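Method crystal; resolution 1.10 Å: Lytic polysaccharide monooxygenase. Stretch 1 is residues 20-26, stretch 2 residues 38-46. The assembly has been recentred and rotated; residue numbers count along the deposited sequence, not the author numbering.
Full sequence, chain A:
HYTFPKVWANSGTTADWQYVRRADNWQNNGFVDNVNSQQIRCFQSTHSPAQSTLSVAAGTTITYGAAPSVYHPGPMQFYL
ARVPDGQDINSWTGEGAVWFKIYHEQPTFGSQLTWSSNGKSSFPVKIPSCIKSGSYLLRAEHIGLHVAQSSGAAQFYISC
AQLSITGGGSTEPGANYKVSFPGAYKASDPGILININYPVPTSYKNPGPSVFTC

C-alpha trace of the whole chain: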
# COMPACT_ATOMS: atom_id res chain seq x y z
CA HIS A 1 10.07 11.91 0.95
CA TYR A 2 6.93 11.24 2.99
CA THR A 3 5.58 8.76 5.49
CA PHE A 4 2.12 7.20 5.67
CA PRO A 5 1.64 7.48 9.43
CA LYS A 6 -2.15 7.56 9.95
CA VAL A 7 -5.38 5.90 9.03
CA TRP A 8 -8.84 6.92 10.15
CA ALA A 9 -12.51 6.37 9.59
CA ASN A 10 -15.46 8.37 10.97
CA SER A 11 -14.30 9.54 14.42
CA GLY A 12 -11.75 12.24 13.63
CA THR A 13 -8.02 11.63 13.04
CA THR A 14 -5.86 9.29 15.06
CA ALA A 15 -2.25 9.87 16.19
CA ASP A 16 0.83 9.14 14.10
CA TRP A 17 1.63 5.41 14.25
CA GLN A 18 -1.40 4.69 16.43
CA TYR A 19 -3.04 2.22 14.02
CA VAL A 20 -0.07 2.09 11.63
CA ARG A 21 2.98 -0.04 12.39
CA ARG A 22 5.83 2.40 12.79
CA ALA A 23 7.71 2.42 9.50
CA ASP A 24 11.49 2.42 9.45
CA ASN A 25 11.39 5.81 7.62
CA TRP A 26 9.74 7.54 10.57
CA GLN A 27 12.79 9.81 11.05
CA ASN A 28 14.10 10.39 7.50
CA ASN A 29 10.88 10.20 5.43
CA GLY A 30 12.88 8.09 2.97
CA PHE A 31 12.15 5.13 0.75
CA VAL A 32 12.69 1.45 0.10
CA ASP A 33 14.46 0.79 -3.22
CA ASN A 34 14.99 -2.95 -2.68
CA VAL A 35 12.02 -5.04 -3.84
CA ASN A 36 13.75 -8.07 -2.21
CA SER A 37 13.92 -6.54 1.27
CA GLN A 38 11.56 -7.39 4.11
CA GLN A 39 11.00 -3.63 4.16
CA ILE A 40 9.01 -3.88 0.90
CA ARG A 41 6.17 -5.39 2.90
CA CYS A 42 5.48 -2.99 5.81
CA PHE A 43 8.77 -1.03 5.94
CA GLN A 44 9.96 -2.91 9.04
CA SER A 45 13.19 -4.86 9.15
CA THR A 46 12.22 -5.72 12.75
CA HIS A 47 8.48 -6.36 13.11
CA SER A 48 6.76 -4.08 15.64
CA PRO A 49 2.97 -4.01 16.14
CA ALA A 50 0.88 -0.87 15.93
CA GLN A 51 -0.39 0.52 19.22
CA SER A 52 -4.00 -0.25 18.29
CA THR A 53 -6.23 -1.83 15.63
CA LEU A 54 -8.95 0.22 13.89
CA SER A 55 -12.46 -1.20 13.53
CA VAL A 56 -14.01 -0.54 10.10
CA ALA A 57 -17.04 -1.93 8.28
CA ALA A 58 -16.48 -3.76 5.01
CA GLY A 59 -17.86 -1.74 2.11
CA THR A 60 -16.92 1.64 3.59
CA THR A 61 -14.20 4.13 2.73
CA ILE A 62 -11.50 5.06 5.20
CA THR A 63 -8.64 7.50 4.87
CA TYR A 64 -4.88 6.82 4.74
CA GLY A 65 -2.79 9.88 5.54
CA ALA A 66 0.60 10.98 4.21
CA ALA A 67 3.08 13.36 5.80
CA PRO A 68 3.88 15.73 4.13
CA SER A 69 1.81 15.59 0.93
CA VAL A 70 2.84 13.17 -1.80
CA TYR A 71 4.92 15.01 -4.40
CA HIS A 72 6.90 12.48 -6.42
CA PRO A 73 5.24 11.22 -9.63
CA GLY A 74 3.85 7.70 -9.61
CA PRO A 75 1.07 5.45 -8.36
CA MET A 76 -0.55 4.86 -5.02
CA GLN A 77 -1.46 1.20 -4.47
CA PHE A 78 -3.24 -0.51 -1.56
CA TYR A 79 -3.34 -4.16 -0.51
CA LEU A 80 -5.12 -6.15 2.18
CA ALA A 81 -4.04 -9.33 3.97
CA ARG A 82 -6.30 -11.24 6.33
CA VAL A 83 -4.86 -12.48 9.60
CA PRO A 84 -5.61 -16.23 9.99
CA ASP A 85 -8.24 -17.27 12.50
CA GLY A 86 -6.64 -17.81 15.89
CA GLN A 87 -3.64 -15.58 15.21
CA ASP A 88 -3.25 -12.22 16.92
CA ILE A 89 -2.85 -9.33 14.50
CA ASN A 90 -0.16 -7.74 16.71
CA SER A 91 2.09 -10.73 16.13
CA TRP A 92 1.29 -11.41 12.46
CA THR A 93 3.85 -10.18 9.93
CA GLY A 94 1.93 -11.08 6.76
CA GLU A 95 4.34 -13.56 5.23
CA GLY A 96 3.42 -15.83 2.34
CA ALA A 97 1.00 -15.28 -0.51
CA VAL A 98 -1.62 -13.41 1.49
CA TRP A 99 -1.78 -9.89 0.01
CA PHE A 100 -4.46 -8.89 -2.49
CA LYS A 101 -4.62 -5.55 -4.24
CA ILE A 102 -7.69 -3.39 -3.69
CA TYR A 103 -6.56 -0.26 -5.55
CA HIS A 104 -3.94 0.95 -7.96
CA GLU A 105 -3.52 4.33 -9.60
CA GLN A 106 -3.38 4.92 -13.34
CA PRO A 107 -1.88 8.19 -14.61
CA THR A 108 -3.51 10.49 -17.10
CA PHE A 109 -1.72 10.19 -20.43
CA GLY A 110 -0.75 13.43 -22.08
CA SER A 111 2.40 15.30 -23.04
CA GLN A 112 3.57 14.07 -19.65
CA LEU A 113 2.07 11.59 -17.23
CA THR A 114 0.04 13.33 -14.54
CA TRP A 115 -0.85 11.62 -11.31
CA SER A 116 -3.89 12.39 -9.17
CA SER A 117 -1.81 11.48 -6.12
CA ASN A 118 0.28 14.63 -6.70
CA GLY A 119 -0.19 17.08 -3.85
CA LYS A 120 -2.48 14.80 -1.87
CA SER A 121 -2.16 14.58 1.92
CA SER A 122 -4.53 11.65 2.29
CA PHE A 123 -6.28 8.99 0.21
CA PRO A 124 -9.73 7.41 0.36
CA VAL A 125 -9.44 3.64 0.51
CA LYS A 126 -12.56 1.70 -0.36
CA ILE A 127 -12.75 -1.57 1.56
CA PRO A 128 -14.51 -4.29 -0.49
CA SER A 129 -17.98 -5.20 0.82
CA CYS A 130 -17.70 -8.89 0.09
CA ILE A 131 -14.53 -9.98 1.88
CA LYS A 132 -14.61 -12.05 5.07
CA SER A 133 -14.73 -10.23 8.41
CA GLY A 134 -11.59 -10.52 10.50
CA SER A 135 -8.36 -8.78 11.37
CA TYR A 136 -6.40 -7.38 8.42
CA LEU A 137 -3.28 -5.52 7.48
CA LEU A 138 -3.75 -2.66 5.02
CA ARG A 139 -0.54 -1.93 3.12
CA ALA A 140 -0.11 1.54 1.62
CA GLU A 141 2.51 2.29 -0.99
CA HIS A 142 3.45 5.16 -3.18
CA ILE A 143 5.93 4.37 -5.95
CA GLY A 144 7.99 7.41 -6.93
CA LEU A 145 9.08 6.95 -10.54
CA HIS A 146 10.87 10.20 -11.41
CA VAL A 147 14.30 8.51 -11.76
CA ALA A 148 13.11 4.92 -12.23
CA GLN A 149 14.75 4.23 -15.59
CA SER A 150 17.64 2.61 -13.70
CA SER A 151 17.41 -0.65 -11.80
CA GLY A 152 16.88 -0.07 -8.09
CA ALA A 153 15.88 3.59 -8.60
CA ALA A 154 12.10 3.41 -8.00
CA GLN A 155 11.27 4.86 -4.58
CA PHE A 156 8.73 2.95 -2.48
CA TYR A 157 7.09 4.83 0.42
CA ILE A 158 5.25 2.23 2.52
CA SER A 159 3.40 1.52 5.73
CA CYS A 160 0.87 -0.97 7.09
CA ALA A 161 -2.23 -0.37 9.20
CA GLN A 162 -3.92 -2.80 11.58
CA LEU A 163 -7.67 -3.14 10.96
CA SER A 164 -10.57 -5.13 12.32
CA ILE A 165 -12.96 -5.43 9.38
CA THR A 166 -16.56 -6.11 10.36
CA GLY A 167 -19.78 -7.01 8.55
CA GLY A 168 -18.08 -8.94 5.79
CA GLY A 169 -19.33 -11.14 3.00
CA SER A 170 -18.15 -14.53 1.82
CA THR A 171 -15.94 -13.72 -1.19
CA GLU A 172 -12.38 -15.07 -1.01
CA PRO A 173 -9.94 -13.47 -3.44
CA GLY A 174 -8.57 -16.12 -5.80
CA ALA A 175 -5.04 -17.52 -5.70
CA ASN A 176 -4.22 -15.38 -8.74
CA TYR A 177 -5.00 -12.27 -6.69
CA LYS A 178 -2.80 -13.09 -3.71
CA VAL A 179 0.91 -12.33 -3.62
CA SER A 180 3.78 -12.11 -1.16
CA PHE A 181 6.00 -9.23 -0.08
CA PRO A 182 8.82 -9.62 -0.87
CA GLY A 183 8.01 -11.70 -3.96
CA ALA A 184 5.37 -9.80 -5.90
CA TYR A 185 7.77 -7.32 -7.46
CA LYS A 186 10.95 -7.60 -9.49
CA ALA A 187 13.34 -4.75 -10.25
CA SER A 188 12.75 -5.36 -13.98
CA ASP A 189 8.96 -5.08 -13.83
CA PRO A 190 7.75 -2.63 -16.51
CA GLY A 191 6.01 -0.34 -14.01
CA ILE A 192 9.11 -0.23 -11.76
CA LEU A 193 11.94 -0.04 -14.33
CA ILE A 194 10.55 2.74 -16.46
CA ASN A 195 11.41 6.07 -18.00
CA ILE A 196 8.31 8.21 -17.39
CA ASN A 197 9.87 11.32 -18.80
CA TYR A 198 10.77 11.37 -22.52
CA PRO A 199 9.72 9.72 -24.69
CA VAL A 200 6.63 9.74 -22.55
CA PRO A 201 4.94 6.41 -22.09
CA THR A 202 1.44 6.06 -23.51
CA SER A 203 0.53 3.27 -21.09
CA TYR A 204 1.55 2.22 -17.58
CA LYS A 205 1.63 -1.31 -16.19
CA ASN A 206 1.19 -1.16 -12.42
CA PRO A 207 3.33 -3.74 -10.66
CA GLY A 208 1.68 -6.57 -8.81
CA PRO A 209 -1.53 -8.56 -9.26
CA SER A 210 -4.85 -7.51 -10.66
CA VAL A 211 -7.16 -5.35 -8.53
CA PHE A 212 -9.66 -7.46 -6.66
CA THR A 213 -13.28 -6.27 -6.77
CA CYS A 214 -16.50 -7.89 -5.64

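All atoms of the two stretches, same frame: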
# COMPACT_ATOMS: atom_id res chain seq x y z
N VAL A 20 -1.02 2.43 12.68
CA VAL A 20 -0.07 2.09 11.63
C VAL A 20 1.22 1.64 12.29
O VAL A 20 1.76 2.33 13.16
CB VAL A 20 0.17 3.30 10.71
CG1 VAL A 20 1.21 2.98 9.66
CG2 VAL A 20 -1.14 3.75 10.07
N ARG A 21 1.70 0.46 11.91
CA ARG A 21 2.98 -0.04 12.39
C ARG A 21 4.07 0.97 12.07
O ARG A 21 4.15 1.45 10.94
CB ARG A 21 3.27 -1.38 11.73
CG ARG A 21 2.29 -2.45 12.16
CD ARG A 21 2.63 -3.83 11.64
NE ARG A 21 1.74 -4.83 12.22
CZ ARG A 21 1.69 -6.11 11.85
NH1 ARG A 21 2.48 -6.57 10.88
NH2 ARG A 21 0.85 -6.93 12.47
N ARG A 22 4.90 1.32 13.05
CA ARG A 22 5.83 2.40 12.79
C ARG A 22 6.84 1.99 11.72
O ARG A 22 7.60 1.03 11.86
CB ARG A 22 6.55 2.89 14.04
CG ARG A 22 7.34 4.18 13.74
CD ARG A 22 7.76 4.95 14.95
NE ARG A 22 8.90 4.32 15.58
CZ ARG A 22 9.51 4.82 16.66
NH1 ARG A 22 9.09 5.94 17.22
NH2 ARG A 22 10.56 4.18 17.17
N ALA A 23 6.84 2.73 10.62
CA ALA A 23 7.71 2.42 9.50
C ALA A 23 9.13 2.85 9.81
O ALA A 23 9.37 3.81 10.54
CB ALA A 23 7.21 3.13 8.25
N ASP A 24 10.08 2.15 9.19
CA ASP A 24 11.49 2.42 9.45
C ASP A 24 11.92 3.79 8.93
O ASP A 24 13.01 4.24 9.30
CB ASP A 24 12.39 1.34 8.84
CG ASP A 24 12.34 0.00 9.57
OD1 ASP A 24 11.90 -0.05 10.74
OD2 ASP A 24 12.77 -0.99 8.94
N ASN A 25 11.11 4.44 8.09
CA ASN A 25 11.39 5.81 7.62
C ASN A 25 10.79 6.91 8.50
O ASN A 25 10.68 8.06 8.08
CB ASN A 25 10.96 6.01 6.16
CG ASN A 25 9.45 6.09 5.98
OD1 ASN A 25 8.68 5.65 6.83
ND2 ASN A 25 9.04 6.67 4.86
N TRP A 26 10.42 6.56 9.73
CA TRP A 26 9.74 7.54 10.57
C TRP A 26 10.59 8.77 10.89
O TRP A 26 10.03 9.81 11.19
CB TRP A 26 9.21 6.88 11.85
CG TRP A 26 10.25 6.51 12.85
CD1 TRP A 26 11.02 5.38 12.86
CD2 TRP A 26 10.63 7.28 14.00
NE1 TRP A 26 11.87 5.40 13.95
CE2 TRP A 26 11.65 6.56 14.66
CE3 TRP A 26 10.22 8.50 14.52
CZ2 TRP A 26 12.25 7.01 15.83
CZ3 TRP A 26 10.82 8.95 15.67
CH2 TRP A 26 11.83 8.22 16.31
N GLN A 38 12.74 -7.30 3.25
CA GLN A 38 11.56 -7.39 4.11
C GLN A 38 10.86 -6.04 4.23
O GLN A 38 9.65 -5.99 4.48
CB GLN A 38 11.94 -7.91 5.50
CG GLN A 38 12.47 -9.33 5.49
CD GLN A 38 11.43 -10.31 5.04
OE1 GLN A 38 10.37 -10.43 5.66
NE2 GLN A 38 11.69 -11.00 3.94
N GLN A 39 11.61 -4.95 4.10
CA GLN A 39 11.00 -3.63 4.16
C GLN A 39 9.98 -3.34 3.06
O GLN A 39 9.16 -2.45 3.22
CB GLN A 39 12.08 -2.54 4.18
CG GLN A 39 12.88 -2.49 5.46
CD GLN A 39 13.94 -1.41 5.43
OE1 GLN A 39 14.58 -1.18 4.41
NE2 GLN A 39 14.11 -0.72 6.54
N ILE A 40 9.99 -4.11 1.97
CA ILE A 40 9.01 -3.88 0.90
C ILE A 40 7.60 -4.19 1.38
O ILE A 40 6.61 -3.77 0.78
CB ILE A 40 9.39 -4.64 -0.40
CG1 ILE A 40 8.76 -4.00 -1.66
CG2 ILE A 40 8.99 -6.10 -0.29
CD1 ILE A 40 9.34 -2.63 -2.01
N ARG A 41 7.50 -4.98 2.46
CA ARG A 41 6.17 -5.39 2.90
C ARG A 41 5.49 -4.28 3.72
O ARG A 41 4.55 -3.66 3.26
CB ARG A 41 6.27 -6.72 3.69
CG ARG A 41 4.93 -7.23 4.18
CD ARG A 41 5.02 -8.58 4.91
NE ARG A 41 6.06 -8.59 5.93
CZ ARG A 41 7.26 -9.18 5.87
NH1 ARG A 41 7.68 -9.91 4.83
NH2 ARG A 41 8.07 -9.07 6.93
N CYS A 42 6.02 -4.00 4.90
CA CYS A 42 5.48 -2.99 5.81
C CYS A 42 6.55 -2.01 6.31
O CYS A 42 6.35 -1.34 7.32
CB CYS A 42 4.73 -3.62 7.01
SG CYS A 42 3.27 -4.54 6.50
N PHE A 43 7.66 -1.93 5.59
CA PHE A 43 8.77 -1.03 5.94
C PHE A 43 9.29 -1.28 7.36
O PHE A 43 9.63 -0.34 8.08
CB PHE A 43 8.37 0.46 5.74
CG PHE A 43 9.50 1.36 5.23
CD1 PHE A 43 10.84 1.07 5.46
CD2 PHE A 43 9.19 2.53 4.53
CE1 PHE A 43 11.85 1.90 4.98
CE2 PHE A 43 10.20 3.35 4.05
CZ PHE A 43 11.52 3.03 4.27
N GLN A 44 9.39 -2.56 7.74
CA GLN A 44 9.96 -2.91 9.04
C GLN A 44 10.94 -4.05 8.89
O GLN A 44 10.56 -5.19 8.66
CB GLN A 44 8.88 -3.31 10.04
CG GLN A 44 7.93 -2.21 10.43
CD GLN A 44 7.04 -2.63 11.59
OE1 GLN A 44 6.63 -3.80 11.67
NE2 GLN A 44 6.75 -1.70 12.50
N SER A 45 12.23 -3.77 9.09
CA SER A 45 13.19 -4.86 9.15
C SER A 45 13.00 -5.70 10.41
O SER A 45 13.25 -6.90 10.40
CB SER A 45 14.62 -4.34 9.12
OG SER A 45 14.87 -3.61 7.95
N THR A 46 12.59 -5.05 11.50
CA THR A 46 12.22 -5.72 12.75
C THR A 46 10.73 -5.45 12.93
O THR A 46 10.33 -4.31 13.09
CB THR A 46 13.01 -5.16 13.98
OG1 THR A 46 14.42 -5.37 13.79
CG2 THR A 46 12.58 -5.83 15.28
O HOH W 1 4.25 0.07 8.57
O HOH W 2 5.49 -6.01 10.54
O HOH W 3 12.65 -2.27 11.99

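Asp 24 is the polar centre of this contact. Asp 24 OD2 accepts two hydrogen bonds, from Ser 45 N at 2.8 Å and from Gln 39 NE2 at 2.8 Å. One carboxylate oxygen thus joins stretch 1 to a backbone NH and a side-chain amide of stretch 2. The backbone of Asp 24 adds a third bond: Asp 24 N donates to Phe 43 O at 2.8 Å. Phe 43 has left helical geometry with positive phi. The backbones come closest here, with Ala 23 CA 5.1 Å from Phe 43 CA.

Gln 44 reaches across to the other chain segment. Gln 44 NE2 donates to Arg 22 O at 2.9 Å, nearly in line with the acceptor. Gln 44 NE2 also lies 3.6 Å from Arg 21 CB.

Three waters bridge the stretches. Water 1 donates to both Arg 21 O and Cys 42 O. Water 2 donates to Gln 44 OE1 and accepts a weak bond from Arg 21 NH1. Water 3 donates to Asp 24 OD1 and accepts from Thr 46 N.

Packing centres on Phe 43. Phe 43 CB meets Ala 23 CB at 3.8 Å, an apolar contact. Asn 25 N lies over one ring face, and Asn 25 CG approaches Phe 43 CE2 at 3.4 Å. The type I turn from Ala 23 to Trp 26 carries Asp 24 and Asn 25 past the ring.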